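Local coordinates for protein hypothetical bacterial 6-phosphogluconolactonase (Bacteroides fragilis, PDB 3SCY) that probably hydrolyses 6-phosphogluconolactone as a seven-bladed beta-propeller lactonase, although this activity remains putative, at residues S12-V18 / Y30-E36; D269-Y274 / R335-G340. All coordinates share one frame; numbering follows the deposited sequence.

Interaction 1. Residues S12-V18 / Y30-E36; sequences SELTMLV and YTFRFNE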
loop_
_atom_site.group_PDB
_atom_site.type_symbol
_atom_site.label_atom_id
_atom_site.label_comp_id
_atom_site.label_asym_id
_atom_site.label_seq_id
_atom_site.Cartn_x
_atom_site.Cartn_y
_atom_site.Cartn_z
ATOM N N SER A 12 22.323 -8.882 1.589
ATOM C CA SER A 12 21.116 -9.519 1.077
ATOM C C SER A 12 20.024 -9.607 2.151
ATOM O O SER A 12 18.900 -10.009 1.849
ATOM C CB SER A 12 21.458 -10.904 0.549
ATOM O OG SER A 12 22.535 -10.830 -0.372
ATOM N N GLU A 13 20.346 -9.207 3.390
ATOM C CA GLU A 13 19.416 -9.246 4.509
ATOM C C GLU A 13 18.638 -7.976 4.601
ATOM O O GLU A 13 19.197 -6.930 4.904
ATOM C CB GLU A 13 20.141 -9.510 5.835
ATOM C CG GLU A 13 20.655 -10.937 5.956
ATOM C CD GLU A 13 21.312 -11.307 7.274
ATOM O OE1 GLU A 13 21.735 -10.393 8.020
ATOM O OE2 GLU A 13 21.415 -12.523 7.553
ATOM N N LEU A 14 17.340 -8.084 4.381
ATOM C CA LEU A 14 16.420 -6.968 4.507
ATOM C C LEU A 14 15.754 -6.984 5.878
ATOM O O LEU A 14 15.636 -8.046 6.489
ATOM C CB LEU A 14 15.319 -7.104 3.427
ATOM C CG LEU A 14 15.726 -7.154 1.942
ATOM C CD1 LEU A 14 14.592 -7.748 1.107
ATOM C CD2 LEU A 14 16.007 -5.753 1.417
ATOM N N THR A 15 15.268 -5.829 6.344
ATOM C CA THR A 15 14.447 -5.796 7.548
ATOM C C THR A 15 13.022 -5.636 7.076
ATOM O O THR A 15 12.727 -4.710 6.331
ATOM C CB THR A 15 14.874 -4.731 8.556
ATOM O OG1 THR A 15 16.216 -5.033 8.898
ATOM C CG2 THR A 15 14.040 -4.802 9.847
HETATM N N MSE A 16 12.151 -6.534 7.499
HETATM C CA MSE A 16 10.759 -6.529 7.083
HETATM C C MSE A 16 9.858 -6.144 8.260
HETATM O O MSE A 16 9.990 -6.693 9.355
HETATM C CB MSE A 16 10.372 -7.904 6.528
HETATM C CG MSE A 16 8.909 -7.967 6.074
HETATM SE SE MSE A 16 8.533 -9.600 5.128
HETATM C CE MSE A 16 8.506 -10.686 6.457
ATOM N N LEU A 17 8.915 -5.266 7.993
ATOM C CA LEU A 17 7.870 -4.831 8.905
ATOM C C LEU A 17 6.594 -5.527 8.499
ATOM O O LEU A 17 6.260 -5.567 7.306
ATOM C CB LEU A 17 7.688 -3.314 8.807
ATOM C CG LEU A 17 8.897 -2.445 9.199
ATOM C CD1 LEU A 17 8.772 -1.034 8.568
ATOM C CD2 LEU A 17 8.909 -2.206 10.716
ATOM N N VAL A 18 5.858 -6.063 9.480
ATOM C CA VAL A 18 4.599 -6.737 9.210
ATOM C C VAL A 18 3.499 -6.109 10.045
ATOM O O VAL A 18 3.541 -6.200 11.276
ATOM C CB VAL A 18 4.682 -8.253 9.485
ATOM C CG1 VAL A 18 3.337 -8.935 9.201
ATOM C CG2 VAL A 18 5.808 -8.888 8.662
ATOM N N TYR A 30 5.124 -6.798 13.721
ATOM C CA TYR A 30 6.181 -7.782 13.871
ATOM C C TYR A 30 7.295 -7.435 12.911
ATOM O O TYR A 30 7.033 -6.966 11.791
ATOM C CB TYR A 30 5.649 -9.191 13.608
ATOM C CG TYR A 30 4.648 -9.659 14.637
ATOM C CD1 TYR A 30 3.292 -9.372 14.499
ATOM C CD2 TYR A 30 5.060 -10.339 15.782
ATOM C CE1 TYR A 30 2.370 -9.761 15.468
ATOM C CE2 TYR A 30 4.146 -10.725 16.764
ATOM C CZ TYR A 30 2.798 -10.457 16.585
ATOM O OH TYR A 30 1.875 -10.816 17.532
ATOM N N THR A 31 8.540 -7.633 13.350
ATOM C CA THR A 31 9.694 -7.363 12.500
ATOM C C THR A 31 10.526 -8.628 12.328
ATOM O O THR A 31 10.594 -9.463 13.239
ATOM C CB THR A 31 10.535 -6.222 13.013
ATOM O OG1 THR A 31 11.005 -6.548 14.315
ATOM C CG2 THR A 31 9.774 -4.891 13.044
ATOM N N PHE A 32 11.131 -8.761 11.146
ATOM C CA PHE A 32 11.906 -9.943 10.743
ATOM C C PHE A 32 13.100 -9.560 9.915
ATOM O O PHE A 32 13.072 -8.549 9.219
ATOM C CB PHE A 32 11.027 -10.904 9.869
ATOM C CG PHE A 32 9.760 -11.425 10.510
ATOM C CD1 PHE A 32 8.602 -10.652 10.530
ATOM C CD2 PHE A 32 9.730 -12.678 11.105
ATOM C CE1 PHE A 32 7.443 -11.118 11.147
ATOM C CE2 PHE A 32 8.580 -13.129 11.764
ATOM C CZ PHE A 32 7.434 -12.351 11.759
ATOM N N ARG A 33 14.124 -10.416 9.917
ATOM C CA ARG A 33 15.174 -10.300 8.937
ATOM C C ARG A 33 14.739 -11.196 7.773
ATOM O O ARG A 33 14.247 -12.293 8.021
ATOM C CB ARG A 33 16.542 -10.727 9.488
ATOM C CG ARG A 33 17.688 -10.113 8.675
ATOM C CD ARG A 33 17.900 -8.646 9.038
ATOM N NE ARG A 33 18.466 -8.571 10.380
ATOM C CZ ARG A 33 18.488 -7.509 11.173
ATOM N NH1 ARG A 33 17.939 -6.361 10.781
ATOM N NH2 ARG A 33 19.027 -7.591 12.378
ATOM N N PHE A 34 14.857 -10.737 6.530
ATOM C CA PHE A 34 14.493 -11.587 5.385
ATOM C C PHE A 34 15.642 -11.579 4.379
ATOM O O PHE A 34 16.033 -10.506 3.910
ATOM C CB PHE A 34 13.164 -11.124 4.724
ATOM C CG PHE A 34 12.793 -12.021 3.556
ATOM C CD1 PHE A 34 12.157 -13.249 3.767
ATOM C CD2 PHE A 34 13.135 -11.672 2.253
ATOM C CE1 PHE A 34 11.862 -14.098 2.697
ATOM C CE2 PHE A 34 12.821 -12.517 1.182
ATOM C CZ PHE A 34 12.200 -13.729 1.413
ATOM N N ASN A 35 16.164 -12.769 4.021
ATOM C CA ASN A 35 17.262 -12.831 3.063
ATOM C C ASN A 35 16.697 -12.913 1.639
ATOM O O ASN A 35 16.045 -13.903 1.302
ATOM C CB ASN A 35 18.165 -14.015 3.385
ATOM C CG ASN A 35 19.452 -13.984 2.632
ATOM O OD1 ASN A 35 19.485 -13.818 1.403
ATOM N ND2 ASN A 35 20.547 -14.088 3.358
ATOM N N GLU A 36 16.913 -11.856 0.818
ATOM C CA GLU A 36 16.356 -11.798 -0.547
ATOM C C GLU A 36 17.176 -12.638 -1.556
ATOM O O GLU A 36 16.871 -12.601 -2.743
ATOM C CB GLU A 36 16.163 -10.353 -1.054
ATOM C CG GLU A 36 17.429 -9.517 -1.210
ATOM C CD GLU A 36 17.336 -8.261 -2.061
ATOM O OE1 GLU A 36 16.236 -7.946 -2.574
ATOM O OE2 GLU A 36 18.393 -7.617 -2.260
HETATM O O HOH W 1 20.831 -8.796 -2.283
HETATM O O HOH W 2 20.044 -14.847 6.113
#
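V18 pushes its CG2 methyl obliquely against the F32 ring, reaching CE1 at 3.7 Å, while the selenomethionine M16 brings its CE to F32 CD1 at 4.1 Å; the ring thus fits against two bumps from the neighbouring strand. M16 can do this because its chain runs extended through chi2 and then bends at chi3 (74°). On the same face L14 CD1 lies at the rim of the F34 ring and packs 3.7 Å from E36 CB, the two side chains crossing at about a right angle. L14 and M16 also touch F359 of strand 354-360. On the other face L17 and T31 lie side by side, CD2 to CG2 3.7 Å, against F82 of the next blade. There R33, bent at chi2 and chi3, curls its aliphatic part over E13, with CG 3.8 Å from E13 CB, and brings NH1 to 2.9 Å from T15 OG1; K84 O accepts from both, and E85 O from R33 NH2. Antiparallel backbone bonds, such as M16 N to F32 O (2.8 Å), join the strands as a hairpin. The chemistry implies a blade centre with unlike faces: one apolar, the other combining an apolar patch with an arginine, probably charged, held by backbone carbonyls.

Interaction 2. Residues D269-Y274 / R335-G340; sequences DGKYLY and RDQATG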
loop_
_atom_site.group_PDB
_atom_site.type_symbol
_atom_site.label_atom_id
_atom_site.label_comp_id
_atom_site.label_asym_id
_atom_site.label_seq_id
_atom_site.Cartn_x
_atom_site.Cartn_y
_atom_site.Cartn_z
ATOM N N ASP A 269 12.396 -4.613 -12.218
ATOM C CA ASP A 269 12.874 -4.427 -13.589
ATOM C C ASP A 269 11.771 -3.877 -14.522
ATOM O O ASP A 269 12.048 -3.606 -15.691
ATOM C CB ASP A 269 13.489 -5.733 -14.140
ATOM C CG ASP A 269 12.537 -6.926 -14.248
ATOM O OD1 ASP A 269 11.313 -6.734 -14.075
ATOM O OD2 ASP A 269 13.022 -8.042 -14.541
ATOM N N GLY A 270 10.548 -3.741 -14.000
ATOM C CA GLY A 270 9.389 -3.201 -14.707
ATOM C C GLY A 270 8.786 -4.110 -15.766
ATOM O O GLY A 270 7.872 -3.695 -16.491
ATOM N N LYS A 271 9.290 -5.342 -15.864
ATOM C CA LYS A 271 8.844 -6.280 -16.897
ATOM C C LYS A 271 7.527 -7.003 -16.569
ATOM O O LYS A 271 6.844 -7.452 -17.504
ATOM C CB LYS A 271 9.930 -7.313 -17.177
ATOM C CG LYS A 271 11.063 -6.756 -18.027
ATOM C CD LYS A 271 11.966 -7.868 -18.541
ATOM C CE LYS A 271 13.113 -7.329 -19.364
ATOM N NZ LYS A 271 13.957 -8.422 -19.911
ATOM N N TYR A 272 7.153 -7.102 -15.274
ATOM C CA TYR A 272 5.936 -7.803 -14.904
ATOM C C TYR A 272 5.182 -7.055 -13.878
ATOM O O TYR A 272 5.773 -6.326 -13.079
ATOM C CB TYR A 272 6.231 -9.230 -14.368
ATOM C CG TYR A 272 6.785 -10.141 -15.437
ATOM C CD1 TYR A 272 5.939 -10.810 -16.321
ATOM C CD2 TYR A 272 8.157 -10.259 -15.629
ATOM C CE1 TYR A 272 6.450 -11.564 -17.372
ATOM C CE2 TYR A 272 8.677 -11.008 -16.674
ATOM C CZ TYR A 272 7.821 -11.672 -17.532
ATOM O OH TYR A 272 8.343 -12.395 -18.584
ATOM N N LEU A 273 3.858 -7.184 -13.941
ATOM C CA LEU A 273 2.918 -6.596 -13.002
ATOM C C LEU A 273 2.170 -7.737 -12.314
ATOM O O LEU A 273 1.735 -8.691 -12.968
ATOM C CB LEU A 273 1.952 -5.643 -13.708
ATOM C CG LEU A 273 0.989 -4.899 -12.752
ATOM C CD1 LEU A 273 0.869 -3.469 -13.107
ATOM C CD2 LEU A 273 -0.392 -5.565 -12.679
ATOM N N TYR A 274 1.947 -7.590 -11.004
ATOM C CA TYR A 274 1.242 -8.583 -10.213
ATOM C C TYR A 274 0.071 -7.934 -9.503
ATOM O O TYR A 274 0.199 -6.809 -9.002
ATOM C CB TYR A 274 2.208 -9.196 -9.163
ATOM C CG TYR A 274 3.374 -9.901 -9.814
ATOM C CD1 TYR A 274 4.517 -9.199 -10.197
ATOM C CD2 TYR A 274 3.342 -11.274 -10.038
ATOM C CE1 TYR A 274 5.573 -9.837 -10.860
ATOM C CE2 TYR A 274 4.416 -11.936 -10.634
ATOM C CZ TYR A 274 5.515 -11.209 -11.068
ATOM O OH TYR A 274 6.545 -11.874 -11.690
ATOM N N ARG A 335 10.585 -15.808 -7.905
ATOM C CA ARG A 335 10.248 -15.274 -9.219
ATOM C C ARG A 335 11.199 -15.739 -10.275
ATOM O O ARG A 335 12.416 -15.649 -10.103
ATOM C CB ARG A 335 10.317 -13.746 -9.229
ATOM C CG ARG A 335 9.219 -13.039 -8.487
ATOM C CD ARG A 335 9.195 -11.543 -8.807
ATOM N NE ARG A 335 8.849 -11.239 -10.195
ATOM C CZ ARG A 335 9.699 -10.816 -11.126
ATOM N NH1 ARG A 335 10.965 -10.559 -10.814
ATOM N NH2 ARG A 335 9.286 -10.628 -12.373
ATOM N N ASP A 336 10.657 -16.154 -11.410
ATOM C CA ASP A 336 11.495 -16.431 -12.559
ATOM C C ASP A 336 11.524 -15.119 -13.295
ATOM O O ASP A 336 10.475 -14.650 -13.749
ATOM C CB ASP A 336 10.927 -17.593 -13.393
ATOM C CG ASP A 336 11.790 -17.952 -14.593
ATOM O OD1 ASP A 336 12.380 -17.031 -15.201
ATOM O OD2 ASP A 336 11.804 -19.131 -14.976
ATOM N N GLN A 337 12.699 -14.472 -13.353
ATOM C CA GLN A 337 12.798 -13.122 -13.922
ATOM C C GLN A 337 12.586 -13.093 -15.443
ATOM O O GLN A 337 12.177 -12.057 -15.967
ATOM C CB GLN A 337 14.119 -12.432 -13.502
ATOM C CG GLN A 337 14.328 -12.527 -11.967
ATOM C CD GLN A 337 14.726 -11.265 -11.239
ATOM O OE1 GLN A 337 14.081 -10.211 -11.335
ATOM N NE2 GLN A 337 15.717 -11.394 -10.372
ATOM N N ALA A 338 12.710 -14.233 -16.118
ATOM C CA ALA A 338 12.501 -14.326 -17.556
ATOM C C ALA A 338 11.044 -14.639 -17.950
ATOM O O ALA A 338 10.657 -14.353 -19.081
ATOM C CB ALA A 338 13.421 -15.383 -18.130
ATOM N N THR A 339 10.244 -15.246 -17.061
ATOM C CA THR A 339 8.856 -15.578 -17.408
ATOM C C THR A 339 7.836 -14.872 -16.512
ATOM O O THR A 339 6.654 -14.873 -16.841
ATOM C CB THR A 339 8.621 -17.094 -17.277
ATOM O OG1 THR A 339 8.707 -17.421 -15.889
ATOM C CG2 THR A 339 9.607 -17.912 -18.104
ATOM N N GLY A 340 8.277 -14.348 -15.375
ATOM C CA GLY A 340 7.378 -13.715 -14.409
ATOM C C GLY A 340 6.698 -14.699 -13.472
ATOM O O GLY A 340 6.067 -14.276 -12.498
HETATM O O HOH W 3 12.955 -7.546 -11.243
HETATM O O HOH W 4 11.262 -10.081 -14.233
HETATM O O HOH W 5 6.412 -13.910 -20.045
#
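A glycine takes the place of a stacking partner: G340 sets its CA squarely over the centre of the Y272 ring, 3.5 Å from the centroid and on the ring normal, a CH-pi contact. With no side chain, and with a positive phi (83°), G340 can bring its backbone flush to the ring. Around the same ring, the carbonyl oxygens of Q337 and A338 lie at its edge. The Y274 hydroxyl is gripped more tightly. R335, bent at chi3 (66°), presents NE and NH2 side-on to that one oxygen, at 2.8 Å from NE to Y274 OH, with the hydroxyl in the guanidinium plane and the two flat groups nearly perpendicular (87°). The hydroxyl in turn donates to G340 O at 2.6 Å. One water joins D269 OD2, R335 NH2 and Q337 O, and D269 OD1 accepts from K271 N, forming an Asx turn, and also bonds S267 OG. The contact packs the second strand of one blade against the turn leading to the outer strand of the next. Its chemistry implies a phenolic oxygen held by three bonds, two received from R335 and one given to G340 O, which set the direction of its O-H; the arginine probably polarises it.

In the fold
From the N terminus the chain first enters strand 13-20, turns, and returns along strand 28-35, so interaction 1 closes a hairpin with eleven residues between the segments, seven of them in the turn between the strands. These two are the middle strands of a blade whose outermost strands are 41-48 and the C-terminal 354-360: the last strand of the chain completes the blade that the first began, the familiar closure of a propeller ring. Interaction 2 opens only after interaction 1 has closed, neither nesting with it nor crossing it, and spans sixty residues to join strand 272-277 of one blade to the loop before strand 342-350 of the following one. The centres lie about 22 Å apart without touching, yet N316 bonds E36 and Q337, bridging the two neighbourhoods.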